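Local coordinates for ParB-like N-terminal domain-containing protein (Pyrococcus furiosus, PDB 1VK1) that probably binds ATP and acts as a SerK-type serine kinase, with a ParB-like N-terminal domain joined to a SerK-type C-terminal domain, at residues 18-23 and 234-239; 42-47 and 78-83; 66-71 and 90-95; 118-123 and 162-167; 187-190 and 196-199. All coordinates share one frame; numbering follows the deposited sequence.

Contact 1. Residues 18-23 and 234-239; sequences YVFIEL and IDVKLE
The two methyls of Val236 are divided between two aromatic rings, and this split sets the geometry of the contact. CG1 comes in at the edge of Phe20, close to the ring plane, with CZ of Phe20 3.9 Å from CG1 of Val236. The Val236 and Tyr18 side chains slide past each other in opposite directions, and CG2 meets the phenol end obliquely, Tyr18 OH lying 3.6 Å from Val236 CG2. The Tyr18 ring turns one face to Ile234, whose CD1 sits above the plane toward the rim, while Ile234 CG2 approaches Tyr18 CD2 at 3.7 Å. Tyr18 reaches this place because its CG stands between the backbone N and the carbonyl carbon (chi1 60°). The rings also meet within segment 18-23, Phe20 CE2 lying in the plane of Tyr18 at its edge. No direct hydrogen bond joins the segments; a water lies 3.3 Å from Tyr18 OH and accepts from Asp235 N at 3.0 Å. Strand 19-22 is paired through Val19 and Ile21 with strand 84-90, whose Pro86 touches both Tyr18 and Ile234, whereas Val236 pairs with Phe50 of strand 49-50. Leu241 packs against both Phe20 and Val236, so the C-terminal tail joins the same cluster.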
# COMPACT_ATOMS: atom_id res chain seq x y z
N TYR A 18 22.54 -4.70 -2.37
CA TYR A 18 21.36 -5.35 -2.93
C TYR A 18 21.78 -6.62 -3.67
O TYR A 18 22.97 -6.87 -3.89
CB TYR A 18 20.60 -4.40 -3.85
CG TYR A 18 21.37 -3.86 -5.02
CD1 TYR A 18 21.43 -4.56 -6.22
CD2 TYR A 18 22.03 -2.65 -4.94
CE1 TYR A 18 22.15 -4.06 -7.31
CE2 TYR A 18 22.74 -2.13 -6.01
CZ TYR A 18 22.80 -2.83 -7.19
OH TYR A 18 23.52 -2.31 -8.26
N VAL A 19 20.79 -7.42 -4.00
CA VAL A 19 20.96 -8.61 -4.80
C VAL A 19 19.81 -8.66 -5.80
O VAL A 19 18.69 -8.27 -5.48
CB VAL A 19 20.89 -9.91 -3.92
CG1 VAL A 19 20.66 -11.16 -4.76
CG2 VAL A 19 22.14 -10.10 -3.15
N PHE A 20 20.08 -9.13 -7.01
CA PHE A 20 19.02 -9.32 -7.97
C PHE A 20 18.25 -10.57 -7.59
O PHE A 20 18.87 -11.60 -7.26
CB PHE A 20 19.55 -9.41 -9.39
CG PHE A 20 20.04 -8.11 -9.92
CD1 PHE A 20 19.17 -7.25 -10.58
CD2 PHE A 20 21.32 -7.70 -9.70
CE1 PHE A 20 19.63 -6.03 -11.06
CE2 PHE A 20 21.78 -6.47 -10.18
CZ PHE A 20 20.93 -5.65 -10.87
N ILE A 21 16.92 -10.47 -7.60
CA ILE A 21 16.02 -11.59 -7.32
C ILE A 21 15.05 -11.70 -8.46
O ILE A 21 14.55 -10.69 -8.96
CB ILE A 21 15.27 -11.37 -5.96
CG1 ILE A 21 16.27 -11.30 -4.79
CG2 ILE A 21 14.22 -12.45 -5.74
CD1 ILE A 21 17.00 -12.56 -4.48
N GLU A 22 14.75 -12.92 -8.88
CA GLU A 22 13.80 -13.14 -9.92
C GLU A 22 12.38 -12.77 -9.47
O GLU A 22 11.92 -13.13 -8.37
CB GLU A 22 13.90 -14.58 -10.43
CG GLU A 22 15.19 -14.78 -11.22
CD GLU A 22 15.51 -16.23 -11.48
OE1 GLU A 22 16.18 -16.86 -10.65
OE2 GLU A 22 15.10 -16.73 -12.50
N LEU A 23 11.70 -12.02 -10.33
CA LEU A 23 10.38 -11.49 -10.01
C LEU A 23 9.37 -12.61 -9.70
O LEU A 23 8.46 -12.41 -8.88
CB LEU A 23 9.86 -10.65 -11.16
CG LEU A 23 10.66 -9.39 -11.45
CD1 LEU A 23 10.30 -8.82 -12.82
CD2 LEU A 23 10.45 -8.33 -10.39
N ILE A 234 19.67 3.47 -5.63
CA ILE A 234 20.59 2.74 -6.44
C ILE A 234 20.42 3.23 -7.88
O ILE A 234 19.63 4.10 -8.15
CB ILE A 234 20.37 1.18 -6.28
CG1 ILE A 234 18.96 0.78 -6.77
CG2 ILE A 234 20.61 0.76 -4.81
CD1 ILE A 234 18.69 -0.71 -6.78
N ASP A 235 21.20 2.69 -8.77
CA ASP A 235 21.28 3.21 -10.12
C ASP A 235 21.42 2.05 -11.08
O ASP A 235 22.51 1.76 -11.57
CB ASP A 235 22.50 4.17 -10.21
CG ASP A 235 22.70 4.77 -11.60
OD1 ASP A 235 21.79 4.71 -12.43
OD2 ASP A 235 23.76 5.36 -11.92
N VAL A 236 20.31 1.35 -11.32
CA VAL A 236 20.29 0.15 -12.14
C VAL A 236 19.53 0.44 -13.43
O VAL A 236 18.41 0.92 -13.43
CB VAL A 236 19.68 -1.06 -11.38
CG1 VAL A 236 19.51 -2.26 -12.30
CG2 VAL A 236 20.59 -1.42 -10.17
N LYS A 237 20.15 0.12 -14.56
CA LYS A 237 19.50 0.31 -15.85
C LYS A 237 18.35 -0.64 -16.02
O LYS A 237 18.46 -1.83 -15.73
CB LYS A 237 20.48 0.07 -17.00
CG LYS A 237 21.62 1.04 -17.03
N LEU A 238 17.24 -0.13 -16.52
CA LEU A 238 16.08 -0.95 -16.78
C LEU A 238 16.43 -2.16 -17.66
O LEU A 238 15.92 -3.25 -17.42
CB LEU A 238 14.96 -0.12 -17.44
CG LEU A 238 13.68 -0.85 -17.83
CD1 LEU A 238 13.02 -1.57 -16.69
CD2 LEU A 238 12.70 0.15 -18.46
N GLU A 239 17.29 -1.97 -18.67
CA GLU A 239 17.66 -3.10 -19.56
C GLU A 239 18.29 -4.26 -18.81
O GLU A 239 18.16 -5.41 -19.21
CB GLU A 239 18.60 -2.63 -20.70
CG GLU A 239 19.90 -2.00 -20.26
O HOH W 1 23.49 0.95 -8.01

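Contact 2. Residues 42-47 and 78-83; sequences ESVTGS and QKLGAK
A helix-to-helix contact of the ParB-like domain is made here between the last turns of helices 34-47 and 71-80, where Leu80 meets Val44 and Thr45. Leu80 and Val44 reach toward each other tip to tip, with Leu80 CD1 3.8 Å from Val44 CG1. Thr45 comes across the same leucine at a slant, and its methyl CG2 lies 3.9 Å from Leu80 CD2. With OG1 of Thr45 set between the backbone N and the carbonyl carbon (chi1 58°), CG2 is the branch turned to the leucine, while OG1 bonds back to Ile41 O in its own helix. The polar and apolar branches of this threonine are thus put to separate uses. The contact is small, 91 Å² in all, and purely apolar; Ile41 adds to it from one turn earlier, touching Leu80 as well.

Helix 34-47 closes with a doubly used carbonyl: Ser43 O accepts from Ser47 N and from Ser47 OG, the latter at 2.9 Å, and the two donors approach from opposite faces of the carbonyl plane. Directly after Leu80, Gly81 takes a positive phi of 88°, and its N bonds to Gln78 O at 3.0 Å. A side chain there would press on the preceding carbonyl oxygen, which accounts for the glycine. With this positive phi and the bonding back into the final turn, the helix ends in a Schellman motif, where glycine is common.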
# COMPACT_ATOMS: atom_id res chain seq x y z
N GLU A 42 5.53 4.45 -16.33
CA GLU A 42 5.92 5.65 -17.06
C GLU A 42 7.29 6.17 -16.62
O GLU A 42 8.10 6.55 -17.46
CB GLU A 42 4.86 6.75 -16.90
CG GLU A 42 3.56 6.52 -17.64
CD GLU A 42 2.66 7.75 -17.62
OE1 GLU A 42 3.07 8.82 -17.06
OE2 GLU A 42 1.53 7.66 -18.15
N SER A 43 7.53 6.20 -15.31
CA SER A 43 8.79 6.72 -14.78
C SER A 43 10.00 5.84 -15.15
O SER A 43 11.05 6.34 -15.56
CB SER A 43 8.69 6.89 -13.28
OG SER A 43 7.70 7.85 -12.96
N VAL A 44 9.87 4.54 -14.97
CA VAL A 44 11.00 3.66 -15.20
C VAL A 44 11.34 3.60 -16.68
O VAL A 44 12.51 3.56 -17.03
CB VAL A 44 10.81 2.25 -14.53
CG1 VAL A 44 9.85 1.36 -15.33
CG2 VAL A 44 12.11 1.58 -14.35
N THR A 45 10.33 3.61 -17.54
CA THR A 45 10.59 3.60 -18.99
C THR A 45 11.09 4.95 -19.47
O THR A 45 11.96 5.01 -20.33
CB THR A 45 9.37 3.14 -19.79
OG1 THR A 45 8.26 3.99 -19.53
CG2 THR A 45 8.93 1.74 -19.43
N GLY A 46 10.59 6.04 -18.90
CA GLY A 46 11.04 7.37 -19.31
C GLY A 46 12.45 7.69 -18.87
O GLY A 46 13.22 8.29 -19.63
N SER A 47 12.79 7.32 -17.64
CA SER A 47 14.12 7.58 -17.11
C SER A 47 15.12 6.51 -17.47
O SER A 47 16.33 6.75 -17.48
CB SER A 47 14.08 7.72 -15.60
OG SER A 47 13.87 6.45 -14.98
N GLN A 78 6.93 -6.82 -14.05
CA GLN A 78 6.33 -8.01 -14.64
C GLN A 78 5.53 -7.64 -15.88
O GLN A 78 5.65 -8.31 -16.91
CB GLN A 78 5.48 -8.80 -13.64
CG GLN A 78 6.35 -9.56 -12.60
CD GLN A 78 5.72 -10.79 -12.05
OE1 GLN A 78 6.38 -11.83 -11.89
NE2 GLN A 78 4.49 -10.67 -11.69
N LYS A 79 4.76 -6.57 -15.80
CA LYS A 79 3.95 -6.12 -16.95
C LYS A 79 4.84 -5.76 -18.14
O LYS A 79 4.48 -6.02 -19.31
CB LYS A 79 3.08 -4.96 -16.56
CG LYS A 79 2.13 -4.51 -17.64
CD LYS A 79 1.06 -3.64 -17.07
CE LYS A 79 0.19 -3.07 -18.17
NZ LYS A 79 -0.95 -2.30 -17.62
N LEU A 80 6.01 -5.19 -17.87
CA LEU A 80 6.96 -4.81 -18.91
C LEU A 80 7.74 -6.00 -19.49
O LEU A 80 8.44 -5.86 -20.49
CB LEU A 80 7.96 -3.80 -18.37
CG LEU A 80 7.38 -2.40 -18.14
CD1 LEU A 80 8.32 -1.55 -17.30
CD2 LEU A 80 7.08 -1.70 -19.46
N GLY A 81 7.62 -7.16 -18.86
CA GLY A 81 8.31 -8.37 -19.30
C GLY A 81 9.71 -8.56 -18.73
O GLY A 81 10.47 -9.36 -19.25
N ALA A 82 10.05 -7.87 -17.64
CA ALA A 82 11.34 -8.03 -17.02
C ALA A 82 11.41 -9.34 -16.26
O ALA A 82 10.38 -10.01 -16.06
CB ALA A 82 11.63 -6.85 -16.09
N LYS A 83 12.61 -9.69 -15.81
CA LYS A 83 12.87 -10.94 -15.14
C LYS A 83 13.30 -10.83 -13.69
O LYS A 83 13.05 -11.74 -12.93
CB LYS A 83 13.97 -11.71 -15.88

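Contact 3. Residues 66-71 and 90-95; sequences LIVDGH and LDYFDE. With PO4 (phosphate ion), chain B.
Leu66 covers one face of the Tyr92 ring: its CD2 stands 3.9 Å from the ring centroid of Tyr92 and only 6° off the normal, a well-centred CH-pi contact. Val68 meets the same ring obliquely, its CG2 3.8 Å from Tyr92 CD1, while its other methyl, CG1, lies 4.1 Å from Leu90 CD1. Tyr92 extends into this group with CG anti to the backbone N (chi1 -165°), and its own CD2 in turn rests over the rim of the Phe93 ring. Beyond the ring, Tyr92 OH bonds to His225. Replacing Tyr92 by alanine removes the ring, and Leu66 CD2 would probably lose its aromatic face, a gap open beside Val68 and His225 be left without its hydroxyl partner.

The second flat group, the ring of His71, has Ile67 CG2 over the centre of one face and a phosphate oxygen at its edge. That oxygen, O4, is gripped by three N-H groups: His71 ND1 at 2.8 Å from O4, Gly70 N at 2.9 Å from O4, and His71 N at 2.9 Å from O4 with a nearly straight 168° angle. His72 ND1 also bonds to the phosphate. Gly70 occupies the N-cap position of helix 71-80, so the helix start probably helps to hold the anion. The phosphate probably came from the crystallisation liquor, yet such an anion cradle is consistent with a site for nucleotide phosphate.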
# COMPACT_ATOMS: atom_id res chain seq x y z
N LEU A 66 8.32 -12.88 0.54
CA LEU A 66 7.33 -11.86 0.79
C LEU A 66 7.82 -10.54 0.26
O LEU A 66 8.91 -10.11 0.60
CB LEU A 66 7.12 -11.77 2.31
CG LEU A 66 6.32 -10.58 2.84
CD1 LEU A 66 4.86 -10.62 2.36
CD2 LEU A 66 6.40 -10.54 4.36
N ILE A 67 7.00 -9.86 -0.54
CA ILE A 67 7.24 -8.48 -0.88
C ILE A 67 6.89 -7.67 0.36
O ILE A 67 5.76 -7.62 0.77
CB ILE A 67 6.41 -8.01 -2.08
CG1 ILE A 67 6.84 -8.76 -3.37
CG2 ILE A 67 6.58 -6.50 -2.26
CD1 ILE A 67 5.92 -8.51 -4.55
N VAL A 68 7.89 -7.02 0.94
CA VAL A 68 7.69 -6.12 2.08
C VAL A 68 7.32 -4.75 1.52
O VAL A 68 6.34 -4.17 1.91
CB VAL A 68 8.93 -6.10 2.99
CG1 VAL A 68 8.79 -5.06 4.07
CG2 VAL A 68 9.14 -7.46 3.60
N ASP A 69 8.13 -4.26 0.59
CA ASP A 69 7.90 -3.00 -0.08
C ASP A 69 8.26 -3.13 -1.54
O ASP A 69 9.31 -3.65 -1.87
CB ASP A 69 8.75 -1.88 0.56
CG ASP A 69 8.47 -0.55 -0.05
OD1 ASP A 69 7.29 -0.12 -0.02
OD2 ASP A 69 9.34 0.11 -0.63
N GLY A 70 7.38 -2.63 -2.40
CA GLY A 70 7.62 -2.60 -3.84
C GLY A 70 6.61 -3.34 -4.70
O GLY A 70 6.95 -3.76 -5.80
N HIS A 71 5.37 -3.45 -4.27
CA HIS A 71 4.35 -4.12 -5.07
C HIS A 71 4.17 -3.51 -6.44
O HIS A 71 4.07 -4.23 -7.43
CB HIS A 71 2.98 -4.13 -4.35
CG HIS A 71 2.95 -4.99 -3.13
ND1 HIS A 71 3.40 -4.56 -1.90
CD2 HIS A 71 2.54 -6.27 -2.96
CE1 HIS A 71 3.24 -5.55 -1.03
NE2 HIS A 71 2.74 -6.60 -1.65
N LEU A 90 15.51 -8.78 4.05
CA LEU A 90 15.33 -8.46 5.46
C LEU A 90 14.98 -9.72 6.24
O LEU A 90 14.42 -10.68 5.69
CB LEU A 90 14.12 -7.51 5.59
CG LEU A 90 14.10 -6.22 4.81
CD1 LEU A 90 12.76 -5.51 4.98
CD2 LEU A 90 15.21 -5.31 5.25
N ASP A 91 15.29 -9.71 7.54
CA ASP A 91 14.68 -10.64 8.48
C ASP A 91 13.40 -9.96 8.96
O ASP A 91 13.47 -9.01 9.71
CB ASP A 91 15.62 -10.93 9.65
CG ASP A 91 14.96 -11.76 10.77
OD1 ASP A 91 13.76 -12.17 10.62
OD2 ASP A 91 15.57 -12.05 11.82
N TYR A 92 12.27 -10.47 8.51
CA TYR A 92 11.00 -9.77 8.73
C TYR A 92 10.68 -9.59 10.22
O TYR A 92 10.13 -8.58 10.61
CB TYR A 92 9.88 -10.51 8.02
CG TYR A 92 8.62 -9.68 7.87
CD1 TYR A 92 8.65 -8.41 7.26
CD2 TYR A 92 7.40 -10.16 8.31
CE1 TYR A 92 7.50 -7.65 7.13
CE2 TYR A 92 6.26 -9.40 8.17
CZ TYR A 92 6.31 -8.14 7.58
OH TYR A 92 5.17 -7.39 7.43
N PHE A 93 11.08 -10.56 11.05
CA PHE A 93 10.71 -10.54 12.48
C PHE A 93 11.78 -9.95 13.37
O PHE A 93 11.69 -10.02 14.59
CB PHE A 93 10.22 -11.92 12.91
CG PHE A 93 8.90 -12.27 12.30
CD1 PHE A 93 7.73 -11.62 12.73
CD2 PHE A 93 8.82 -13.18 11.26
CE1 PHE A 93 6.51 -11.91 12.17
CE2 PHE A 93 7.58 -13.47 10.69
CZ PHE A 93 6.43 -12.84 11.15
N ASP A 94 12.75 -9.31 12.75
CA ASP A 94 13.65 -8.44 13.46
C ASP A 94 12.83 -7.27 14.01
O ASP A 94 11.97 -6.72 13.30
CB ASP A 94 14.75 -7.95 12.52
CG ASP A 94 15.84 -7.21 13.24
OD1 ASP A 94 16.91 -7.80 13.45
OD2 ASP A 94 15.71 -6.03 13.64
N GLU A 95 13.09 -6.88 15.26
CA GLU A 95 12.35 -5.79 15.92
C GLU A 95 12.50 -4.43 15.22
O GLU A 95 11.66 -3.55 15.39
CB GLU A 95 12.73 -5.68 17.41
CG GLU A 95 12.04 -6.70 18.31
CD GLU A 95 10.54 -6.47 18.39
OE1 GLU A 95 10.11 -5.40 18.89
OE2 GLU A 95 9.78 -7.35 17.95
P PO4 B . 3.73 -0.89 -2.42
O1 PO4 B . 2.17 -1.37 -2.32
O2 PO4 B . 3.98 -0.66 -3.97
O3 PO4 B . 3.86 0.38 -1.66
O4 PO4 B . 4.62 -2.00 -1.89

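Contact 4. Residues 118-123 and 162-167; sequences KAEGLE and SKVLDE
Ionic contact comes first: Lys163 NZ donates to Glu120 OE1 at 3.0 Å, a salt bridge between the turn after helix 114-119 and helix 161-170. The side chains cross at about a right angle, and the ammonium meets Glu120 OE1 from above the carboxylate plane, 47° out of it. The same NZ donates to Glu167 OE2 at 2.7 Å, one turn along its own helix, where it approaches on the syn side and only 16° from the plane. The lysine is extended until its last torsion, a bend at chi4 (-70°) that sets NZ between the two acids. Glu120 OE1 and Glu167 OE1 are 5.1 Å apart, and the shared ammonium probably eases the repulsion between them.

Apolar contact lies beneath. Glu120 is folded at chi2; its side chain and that of Val164 slide past each other in opposite directions, bringing Glu120 CG to 3.5 Å from Val164 CG2. Arg116 and Leu117 of helix 114-119 touch Val164, so the valine is buried below the charged rim. A glutamine in place of Glu120 carries no charge, so the salt bridge between the segments would probably be lost, Lys163 keeping only Glu167 of these acids. Gly121 has a positive phi that suits glycine, and its N bonds to Lys118 O at 3.0 Å. Glu120, Lys163 and Glu167 form a surface salt-bridge network of a kind frequent in proteins of hyperthermophiles such as Pyrococcus.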
# COMPACT_ATOMS: atom_id res chain seq x y z
N LYS A 118 -22.32 2.43 -1.51
CA LYS A 118 -23.57 1.70 -1.30
C LYS A 118 -23.93 0.86 -2.52
O LYS A 118 -24.44 -0.24 -2.39
CB LYS A 118 -24.71 2.65 -0.91
CG LYS A 118 -24.55 3.24 0.48
CD LYS A 118 -25.71 4.18 0.86
CE LYS A 118 -25.56 4.70 2.28
NZ LYS A 118 -26.73 5.56 2.76
N ALA A 119 -23.62 1.37 -3.72
CA ALA A 119 -23.88 0.63 -4.96
C ALA A 119 -23.08 -0.67 -5.04
O ALA A 119 -23.46 -1.58 -5.78
CB ALA A 119 -23.58 1.51 -6.18
N GLU A 120 -21.98 -0.75 -4.30
CA GLU A 120 -21.17 -1.97 -4.25
C GLU A 120 -21.59 -2.93 -3.13
O GLU A 120 -20.92 -3.93 -2.90
CB GLU A 120 -19.69 -1.61 -4.12
CG GLU A 120 -19.04 -1.21 -5.43
CD GLU A 120 -18.82 -2.38 -6.37
OE1 GLU A 120 -17.65 -2.79 -6.56
OE2 GLU A 120 -19.80 -2.91 -6.92
N GLY A 121 -22.68 -2.61 -2.45
CA GLY A 121 -23.23 -3.47 -1.40
C GLY A 121 -22.71 -3.18 -0.01
O GLY A 121 -22.94 -3.96 0.91
N LEU A 122 -22.01 -2.06 0.16
CA LEU A 122 -21.51 -1.68 1.47
C LEU A 122 -22.52 -0.87 2.24
O LEU A 122 -23.35 -0.17 1.66
CB LEU A 122 -20.27 -0.84 1.33
CG LEU A 122 -19.09 -1.54 0.68
CD1 LEU A 122 -18.09 -0.54 0.22
CD2 LEU A 122 -18.44 -2.54 1.64
N GLU A 123 -22.43 -0.94 3.56
CA GLU A 123 -23.18 -0.06 4.43
C GLU A 123 -22.29 1.08 4.85
O GLU A 123 -21.06 0.91 5.05
CB GLU A 123 -23.68 -0.79 5.67
CG GLU A 123 -24.63 -1.94 5.39
CD GLU A 123 -25.00 -2.67 6.66
OE1 GLU A 123 -25.76 -2.09 7.47
OE2 GLU A 123 -24.52 -3.79 6.85
N SER A 162 -11.77 0.06 -1.51
CA SER A 162 -10.61 0.44 -2.30
C SER A 162 -10.87 0.40 -3.80
O SER A 162 -10.36 1.24 -4.53
CB SER A 162 -9.43 -0.45 -1.95
OG SER A 162 -9.07 -0.34 -0.56
N LYS A 163 -11.66 -0.56 -4.26
CA LYS A 163 -12.03 -0.66 -5.67
C LYS A 163 -12.82 0.59 -6.10
O LYS A 163 -12.54 1.18 -7.14
CB LYS A 163 -12.86 -1.92 -5.89
CG LYS A 163 -13.38 -2.10 -7.30
CD LYS A 163 -14.21 -3.36 -7.39
CE LYS A 163 -14.84 -3.53 -8.75
NZ LYS A 163 -15.90 -2.53 -8.99
N VAL A 164 -13.79 0.99 -5.29
CA VAL A 164 -14.56 2.20 -5.56
C VAL A 164 -13.64 3.42 -5.63
O VAL A 164 -13.72 4.21 -6.57
CB VAL A 164 -15.66 2.41 -4.52
CG1 VAL A 164 -16.27 3.79 -4.62
CG2 VAL A 164 -16.73 1.33 -4.69
N LEU A 165 -12.76 3.56 -4.65
CA LEU A 165 -11.84 4.68 -4.66
C LEU A 165 -10.93 4.72 -5.88
O LEU A 165 -10.71 5.78 -6.46
CB LEU A 165 -11.00 4.69 -3.40
CG LEU A 165 -11.78 4.91 -2.08
CD1 LEU A 165 -10.85 4.84 -0.90
CD2 LEU A 165 -12.56 6.22 -2.09
N ASP A 166 -10.42 3.57 -6.29
CA ASP A 166 -9.56 3.49 -7.47
C ASP A 166 -10.36 3.90 -8.72
O ASP A 166 -9.86 4.65 -9.57
CB ASP A 166 -9.04 2.05 -7.57
CG ASP A 166 -7.88 1.91 -8.62
OD1 ASP A 166 -7.87 2.64 -9.65
OD2 ASP A 166 -6.96 1.12 -8.49
N GLU A 167 -11.59 3.43 -8.85
CA GLU A 167 -12.42 3.81 -9.98
C GLU A 167 -12.70 5.30 -10.02
O GLU A 167 -12.61 5.92 -11.08
CB GLU A 167 -13.70 2.99 -9.95
CG GLU A 167 -13.43 1.52 -10.31
CD GLU A 167 -14.55 0.56 -9.96
OE1 GLU A 167 -15.58 0.97 -9.40
OE2 GLU A 167 -14.37 -0.64 -10.24

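Contact 5. Residues 187-190 and 196-199; sequences ADME and YVFI
Van der Waals contact through a single sulfur carries this contact: Met189 SD lies 3.8 Å from Tyr196 CA and 3.9 Å from Val197 N. The sulfur therefore rests mainly against the backbone at the start of strand 197-199. Among side chains, the nearest approach is from Met189 SD to Val197 CG1, 4.2 Å. Met189 stretches toward the strand with SD anti to CA about the CB-CG bond (chi2 -178°), then bends at chi3, where the methyl CE turns off at 25°, close to eclipsed. Ile194, in the short connection between the segments, touches the methionine too.

In terms of fold, helix 182-190 is followed after a few residues by strand 197-199, which runs antiparallel to strand 141-144 in the sheet of the SerK-type domain. The helix lies against the side of that sheet to which Val197 points, and Ala185 and Lys182 continue the line by touching Val197 and Ile199. Phe198 instead packs its ring edge-to-face with Phe141.

Polar bonding plays no part between the two segments, and two polar side-chain groups nearby find partners elsewhere. Tyr196 directs its CB away from the helix, so it offers Met189 its backbone rather than its ring, and its hydroxyl bonds to Lys147 N. Asp188 of the helix bonds through OD2 to Tyr179 OH of strand 177-179.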
# COMPACT_ATOMS: atom_id res chain seq x y z
N ALA A 187 -4.67 17.10 9.85
CA ALA A 187 -4.15 18.47 9.72
C ALA A 187 -4.51 19.08 8.36
O ALA A 187 -4.85 20.26 8.27
CB ALA A 187 -2.66 18.50 9.92
N ASP A 188 -4.43 18.27 7.30
CA ASP A 188 -4.78 18.75 5.95
C ASP A 188 -6.29 18.93 5.76
O ASP A 188 -6.71 19.80 4.99
CB ASP A 188 -4.20 17.83 4.86
CG ASP A 188 -2.74 18.15 4.55
OD1 ASP A 188 -2.16 19.06 5.20
OD2 ASP A 188 -2.08 17.56 3.67
N MET A 189 -7.10 18.13 6.46
CA MET A 189 -8.54 18.34 6.46
C MET A 189 -8.88 19.67 7.13
O MET A 189 -9.75 20.39 6.65
CB MET A 189 -9.27 17.21 7.18
CG MET A 189 -9.65 16.05 6.27
SD MET A 189 -10.57 14.74 7.06
CE MET A 189 -11.32 15.63 8.42
N GLU A 190 -8.19 19.97 8.23
CA GLU A 190 -8.39 21.25 8.93
C GLU A 190 -8.10 22.41 7.99
O GLU A 190 -8.86 23.39 7.96
CB GLU A 190 -7.50 21.33 10.17
N TYR A 196 -12.15 14.13 3.40
CA TYR A 196 -12.38 12.93 4.24
C TYR A 196 -11.18 12.03 4.20
O TYR A 196 -10.43 12.02 3.22
CB TYR A 196 -13.62 12.17 3.77
CG TYR A 196 -14.91 12.67 4.39
CD1 TYR A 196 -15.54 13.82 3.92
CD2 TYR A 196 -15.51 11.99 5.45
CE1 TYR A 196 -16.71 14.29 4.49
CE2 TYR A 196 -16.69 12.45 6.02
CZ TYR A 196 -17.29 13.60 5.53
OH TYR A 196 -18.45 14.06 6.11
N VAL A 197 -11.00 11.27 5.28
CA VAL A 197 -9.95 10.25 5.38
C VAL A 197 -10.57 8.93 5.79
O VAL A 197 -11.51 8.90 6.57
CB VAL A 197 -8.80 10.65 6.33
CG1 VAL A 197 -9.28 10.78 7.73
CG2 VAL A 197 -7.65 9.67 6.28
N PHE A 198 -10.05 7.85 5.24
CA PHE A 198 -10.43 6.51 5.58
C PHE A 198 -9.41 5.95 6.56
O PHE A 198 -8.21 5.93 6.28
CB PHE A 198 -10.46 5.60 4.32
CG PHE A 198 -11.65 5.84 3.40
CD1 PHE A 198 -12.80 5.10 3.51
CD2 PHE A 198 -11.59 6.80 2.40
CE1 PHE A 198 -13.86 5.29 2.65
CE2 PHE A 198 -12.67 6.98 1.53
CZ PHE A 198 -13.79 6.24 1.66
N ILE A 199 -9.91 5.46 7.69
CA ILE A 199 -9.05 4.93 8.75
C ILE A 199 -9.33 3.46 8.95
O ILE A 199 -10.47 3.04 9.10
CB ILE A 199 -9.29 5.72 10.06
CG1 ILE A 199 -8.80 7.16 9.86
CG2 ILE A 199 -8.55 5.05 11.26
CD1 ILE A 199 -9.25 8.12 10.88

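Overall arrangement
Contacts 2 and 3 lie in the ParB-like part and 4 and 5 in the SerK-type part, while contact 1 joins strand 19-22 of the former to the C-terminal strand 236-237. Contacts 1 and 2 touch, Leu23 N lying 2.9 Å from Lys83 O in a probable hydrogen bond. Contacts 1 and 3 reach the same four-stranded sheet, with centres about 17 Å apart. In the second part, Leu165 CD2 packs 3.7 Å from Phe198 CE2, joining contacts 4 and 5. Contacts 3 and 5 are buried, whereas 1, 2 and 4 are only partly so. Apolar touching prevails in 1, 2, 3 and 5; contact 4 alone has a salt bridge across its segments, and contact 3 alone neighbours a bound anion.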